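Local coordinates for ARO (armadillo repeats only protein) (Plasmodium falciparum Santa Lucia, PDB 5EWP) that probably serves as an armadillo-repeat scaffold that binds partner proteins in the translocation and attachment of rhoptries to the apical pole of the parasite, at residues N154-V157 with Y162-E165; D203-D208 with E214-V219. All coordinates share one frame; numbering follows the deposited sequence.

Contact 1 of 2, residues N154-V157 with Y162-E165; sequences NIFV and YKKE
Tyr162 and Lys163, in the first turn of helix 160-168, clasp the last residues of the preceding helix from two directions. The tyrosine sends its CB against the backbone, 3.8 Å from CA of Phe156, and its ring runs on past Ile155, crossing that side chain at about a right angle. Carbonyl O of Ile155 meets the ring at its edge, in the ring plane, 3.3 Å from CD2 of Tyr162; the slightly positive rim of an aromatic ring suits a carbonyl oxygen better than its electron-rich face would. The isoleucine (chi1 -67°) leaves CG2, anti to the backbone N, beside the same CD2 while the longer branch leads away. In Phe156, CG stands between the backbone N and the carbonyl carbon (chi1 65°), uncommon in a helix, and CB and CD1 both lie 3.9 Å from CG of Lys163, which approaches the ring obliquely. That CG is also 3.2 Å from O of Phe156. Beyond it the lysine is fully extended, passing its hydrophobic neighbour before delivering its charge. NZ donates to a water 2.9 Å away, itself 2.8 Å from O of Val157, probably as donor. Carbonyls of Asp203, Phe204 and Leu206 join this water around NZ, sharing its three N-H groups; at the partly negative C-terminal end of helix 192-205, they probably offset the cost of burying the charge. Helices 142-156 and 160-168 belong to an armadillo solenoid: Phe166 meets the Phe156 ring, Phe125 of helix 118-126 stacks on Tyr162, and Leu133 of helix 130-136 touches Ile155.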
loop_
_atom_site.group_PDB
_atom_site.type_symbol
_atom_site.label_atom_id
_atom_site.label_comp_id
_atom_site.label_asym_id
_atom_site.label_seq_id
_atom_site.Cartn_x
_atom_site.Cartn_y
_atom_site.Cartn_z
ATOM N N ASN A 154 -7.495 -2.947 -1.901
ATOM C CA ASN A 154 -8.372 -2.973 -0.723
ATOM C C ASN A 154 -9.390 -1.848 -0.782
ATOM O O ASN A 154 -10.536 -2.002 -0.330
ATOM C CB ASN A 154 -7.550 -2.913 0.573
ATOM C CG ASN A 154 -6.783 -4.219 0.843
ATOM O OD1 ASN A 154 -7.052 -5.243 0.223
ATOM N ND2 ASN A 154 -5.848 -4.182 1.784
ATOM N N ILE A 155 -8.985 -0.725 -1.365
ATOM C CA ILE A 155 -9.898 0.392 -1.591
ATOM C C ILE A 155 -10.847 0.131 -2.763
ATOM O O ILE A 155 -12.066 0.251 -2.590
ATOM C CB ILE A 155 -9.120 1.711 -1.850
ATOM C CG1 ILE A 155 -8.383 2.129 -0.575
ATOM C CG2 ILE A 155 -10.047 2.831 -2.299
ATOM C CD1 ILE A 155 -7.227 3.126 -0.832
ATOM N N PHE A 156 -10.333 -0.219 -3.949
ATOM C CA PHE A 156 -11.229 -0.147 -5.109
ATOM C C PHE A 156 -12.244 -1.288 -5.166
ATOM O O PHE A 156 -13.254 -1.157 -5.849
ATOM C CB PHE A 156 -10.470 -0.018 -6.467
ATOM C CG PHE A 156 -9.605 -1.205 -6.890
ATOM C CD1 PHE A 156 -10.125 -2.478 -7.070
ATOM C CD2 PHE A 156 -8.269 -0.994 -7.232
ATOM C CE1 PHE A 156 -9.321 -3.527 -7.508
ATOM C CE2 PHE A 156 -7.470 -2.030 -7.671
ATOM C CZ PHE A 156 -7.981 -3.291 -7.815
ATOM N N VAL A 157 -12.025 -2.384 -4.447
ATOM C CA VAL A 157 -13.020 -3.464 -4.507
ATOM C C VAL A 157 -14.349 -3.076 -3.859
ATOM O O VAL A 157 -15.373 -3.719 -4.106
ATOM C CB VAL A 157 -12.531 -4.758 -3.848
ATOM C CG1 VAL A 157 -11.333 -5.316 -4.601
ATOM C CG2 VAL A 157 -12.199 -4.542 -2.384
ATOM N N TYR A 162 -14.939 3.723 -7.243
ATOM C CA TYR A 162 -13.520 3.720 -6.848
ATOM C C TYR A 162 -12.685 3.078 -7.955
ATOM O O TYR A 162 -11.584 3.546 -8.273
ATOM C CB TYR A 162 -13.298 2.978 -5.530
ATOM C CG TYR A 162 -14.008 3.560 -4.328
ATOM C CD1 TYR A 162 -14.728 4.754 -4.407
ATOM C CD2 TYR A 162 -13.947 2.910 -3.100
ATOM C CE1 TYR A 162 -15.397 5.273 -3.275
ATOM C CE2 TYR A 162 -14.596 3.414 -1.976
ATOM C CZ TYR A 162 -15.311 4.590 -2.068
ATOM O OH TYR A 162 -15.943 5.056 -0.935
ATOM N N LYS A 163 -13.219 2.008 -8.543
ATOM C CA LYS A 163 -12.571 1.345 -9.676
ATOM C C LYS A 163 -12.463 2.282 -10.873
ATOM O O LYS A 163 -11.436 2.306 -11.555
ATOM C CB LYS A 163 -13.324 0.074 -10.070
ATOM C CG LYS A 163 -13.200 -1.058 -9.061
ATOM C CD LYS A 163 -14.044 -2.246 -9.465
ATOM C CE LYS A 163 -13.843 -3.427 -8.535
ATOM N NZ LYS A 163 -14.675 -4.581 -9.012
ATOM N N LYS A 164 -13.535 3.019 -11.156
ATOM C CA LYS A 164 -13.521 4.012 -12.237
ATOM C C LYS A 164 -12.426 5.050 -12.044
ATOM O O LYS A 164 -11.716 5.406 -12.995
ATOM C CB LYS A 164 -14.875 4.719 -12.352
ATOM C CG LYS A 164 -15.853 4.018 -13.272
ATOM C CD LYS A 164 -17.267 4.546 -13.088
ATOM C CE LYS A 164 -18.251 3.790 -13.969
ATOM N NZ LYS A 164 -19.573 4.470 -14.040
ATOM N N GLU A 165 -12.300 5.547 -10.814
ATOM C CA GLU A 165 -11.295 6.547 -10.491
ATOM C C GLU A 165 -9.890 5.941 -10.615
ATOM O O GLU A 165 -8.980 6.563 -11.185
ATOM C CB GLU A 165 -11.549 7.110 -9.090
ATOM C CG GLU A 165 -10.482 8.065 -8.550
ATOM C CD GLU A 165 -10.511 9.460 -9.178
ATOM O OE1 GLU A 165 -11.251 9.679 -10.155
ATOM O OE2 GLU A 165 -9.786 10.347 -8.675
HETATM O O HOH W 1 -15.770 -5.253 -6.403
#

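Contact 2 of 2, residues D203-D208 with E214-V219; sequences DFILND and EFLEAV
Phe204 overlaps the root of the Phe215 side chain, its CE2 3.5 Å from CB of Phe215 and its CZ 3.7 Å from CD1 of the same residue. The rings themselves meet obliquely, with centroids 4.7 Å apart and planes inclined at 44°. Backbone O of Phe204 also approaches the Phe215 ring obliquely, 3.5 Å from its CD2. Having CG anti to the backbone N (chi1 -177°) places the Phe204 ring beside the carbonyl carbon, and its end comes nearer helix 213-220. There CB of Ala218 sits at the ring edge, near its plane, 4.2 Å from CE2 of Phe204; a small methyl at this position lets the broad ring approach the helix. One turn after Phe215, Val219 brings CG2 to within 4.0 Å of CD2 of Phe204. Consecutive helices packed through interlocking apolar side chains build the core of an armadillo-type superhelix, and here helix 192-205 and helix 213-220 are joined in that way, with the short antiparallel strands 206-207 and 210-211 between them. Ile205 fills the other part of the interface: its CG1 approaches CG2 of Val219 at 3.7 Å, while its CG2 meets CD1 of Leu216. A beta-branched residue serves well here, because its two branches engage different partners at once. Leu246 and Leu250 of helix 237-250 extend the same apolar layer, the former against Ile205 and the latter against both Leu216 and Val219. On the side of helix 160-168, Phe215 rests against Lys160, and Ala218 against Leu167.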
loop_
_atom_site.group_PDB
_atom_site.type_symbol
_atom_site.label_atom_id
_atom_site.label_comp_id
_atom_site.label_asym_id
_atom_site.label_seq_id
_atom_site.Cartn_x
_atom_site.Cartn_y
_atom_site.Cartn_z
ATOM N N ASP A 203 -9.840 -8.902 -9.178
ATOM C CA ASP A 203 -10.715 -8.187 -8.253
ATOM C C ASP A 203 -11.240 -6.886 -8.837
ATOM O O ASP A 203 -12.321 -6.418 -8.470
ATOM C CB ASP A 203 -9.984 -7.922 -6.930
ATOM C CG ASP A 203 -9.777 -9.197 -6.129
ATOM O OD1 ASP A 203 -10.354 -10.240 -6.523
ATOM O OD2 ASP A 203 -9.065 -9.169 -5.107
ATOM N N PHE A 204 -10.469 -6.304 -9.744
ATOM C CA PHE A 204 -10.898 -5.128 -10.487
ATOM C C PHE A 204 -12.011 -5.498 -11.472
ATOM O O PHE A 204 -13.017 -4.805 -11.575
ATOM C CB PHE A 204 -9.716 -4.513 -11.250
ATOM C CG PHE A 204 -10.057 -3.257 -11.999
ATOM C CD1 PHE A 204 -10.117 -2.041 -11.341
ATOM C CD2 PHE A 204 -10.295 -3.287 -13.362
ATOM C CE1 PHE A 204 -10.428 -0.868 -12.023
ATOM C CE2 PHE A 204 -10.591 -2.126 -14.059
ATOM C CZ PHE A 204 -10.665 -0.910 -13.392
ATOM N N ILE A 205 -11.810 -6.591 -12.198
ATOM C CA ILE A 205 -12.743 -6.984 -13.255
ATOM C C ILE A 205 -14.071 -7.442 -12.666
ATOM O O ILE A 205 -15.129 -7.163 -13.228
ATOM C CB ILE A 205 -12.152 -8.110 -14.135
ATOM C CG1 ILE A 205 -10.949 -7.593 -14.931
ATOM C CG2 ILE A 205 -13.216 -8.696 -15.085
ATOM C CD1 ILE A 205 -10.055 -8.693 -15.456
ATOM N N LEU A 206 -14.010 -8.129 -11.529
ATOM C CA LEU A 206 -15.190 -8.762 -10.949
ATOM C C LEU A 206 -15.867 -7.919 -9.875
ATOM O O LEU A 206 -15.204 -7.286 -9.052
ATOM C CB LEU A 206 -14.813 -10.120 -10.359
ATOM C CG LEU A 206 -14.154 -11.083 -11.345
ATOM C CD1 LEU A 206 -13.604 -12.312 -10.631
ATOM C CD2 LEU A 206 -15.144 -11.468 -12.444
ATOM N N ASN A 207 -17.198 -7.943 -9.890
ATOM C CA ASN A 207 -17.998 -7.441 -8.781
ATOM C C ASN A 207 -18.701 -8.638 -8.174
ATOM O O ASN A 207 -19.666 -9.148 -8.744
ATOM C CB ASN A 207 -19.004 -6.386 -9.241
ATOM C CG ASN A 207 -19.881 -5.887 -8.109
ATOM O OD1 ASN A 207 -19.694 -6.258 -6.953
ATOM N ND2 ASN A 207 -20.863 -5.067 -8.443
ATOM N N ASP A 208 -18.191 -9.090 -7.030
ATOM C CA ASP A 208 -18.675 -10.300 -6.361
ATOM C C ASP A 208 -18.881 -11.464 -7.327
ATOM O O ASP A 208 -19.960 -12.044 -7.372
ATOM C CB ASP A 208 -19.980 -10.004 -5.604
ATOM N N GLU A 214 -17.149 -3.165 -18.707
ATOM C CA GLU A 214 -16.280 -1.989 -18.803
ATOM C C GLU A 214 -14.856 -2.260 -18.328
ATOM O O GLU A 214 -13.884 -1.816 -18.951
ATOM C CB GLU A 214 -16.847 -0.825 -17.991
ATOM C CG GLU A 214 -16.043 0.462 -18.150
ATOM C CD GLU A 214 -16.578 1.606 -17.304
ATOM O OE1 GLU A 214 -17.710 1.486 -16.781
ATOM O OE2 GLU A 214 -15.859 2.623 -17.158
ATOM N N PHE A 215 -14.748 -2.952 -17.198
ATOM C CA PHE A 215 -13.457 -3.185 -16.551
ATOM C C PHE A 215 -12.755 -4.358 -17.215
ATOM O O PHE A 215 -11.527 -4.393 -17.294
ATOM C CB PHE A 215 -13.638 -3.426 -15.044
ATOM C CG PHE A 215 -14.257 -2.260 -14.317
ATOM C CD1 PHE A 215 -14.098 -0.967 -14.793
ATOM C CD2 PHE A 215 -14.993 -2.460 -13.165
ATOM C CE1 PHE A 215 -14.672 0.113 -14.129
ATOM C CE2 PHE A 215 -15.578 -1.397 -12.502
ATOM C CZ PHE A 215 -15.421 -0.108 -12.982
ATOM N N LEU A 216 -13.536 -5.310 -17.719
ATOM C CA LEU A 216 -12.958 -6.367 -18.544
ATOM C C LEU A 216 -12.231 -5.746 -19.733
ATOM O O LEU A 216 -11.089 -6.097 -20.033
ATOM C CB LEU A 216 -14.029 -7.343 -19.034
ATOM C CG LEU A 216 -13.455 -8.473 -19.896
ATOM C CD1 LEU A 216 -12.644 -9.445 -19.043
ATOM C CD2 LEU A 216 -14.567 -9.197 -20.637
ATOM N N GLU A 217 -12.878 -4.779 -20.375
ATOM C CA GLU A 217 -12.311 -4.139 -21.554
ATOM C C GLU A 217 -11.096 -3.298 -21.187
ATOM O O GLU A 217 -10.130 -3.216 -21.949
ATOM C CB GLU A 217 -13.355 -3.266 -22.249
ATOM N N ALA A 218 -11.147 -2.672 -20.016
ATOM C CA ALA A 218 -10.020 -1.876 -19.535
ATOM C C ALA A 218 -8.761 -2.724 -19.422
ATOM O O ALA A 218 -7.676 -2.314 -19.853
ATOM C CB ALA A 218 -10.352 -1.238 -18.191
ATOM N N VAL A 219 -8.903 -3.912 -18.848
ATOM C CA VAL A 219 -7.744 -4.769 -18.655
ATOM C C VAL A 219 -7.277 -5.357 -19.997
ATOM O O VAL A 219 -6.086 -5.572 -20.209
ATOM C CB VAL A 219 -8.054 -5.886 -17.643
ATOM C CG1 VAL A 219 -6.858 -6.810 -17.466
ATOM C CG2 VAL A 219 -8.458 -5.273 -16.299
#

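How the contacts relate
From the N terminus, the chain reaches contact 1 first, where helix 142-156 ends and, after a short turn, helix 160-168 folds back against it. Helix 171-177 and helix 192-205 follow before contact 2 closes a second loop, this one spanning the two small strands and returning as helix 213-220. The loops come one after the other, without nesting or crossing, and the centres of the two contacts are about 11 Å apart. Lys163 bridges them, joining the end of helix 192-205 to helix 213-220, where its CD is 3.5 Å from CE2 of Phe215. Helix 160-168 is thereby tied to both arms of contact 2.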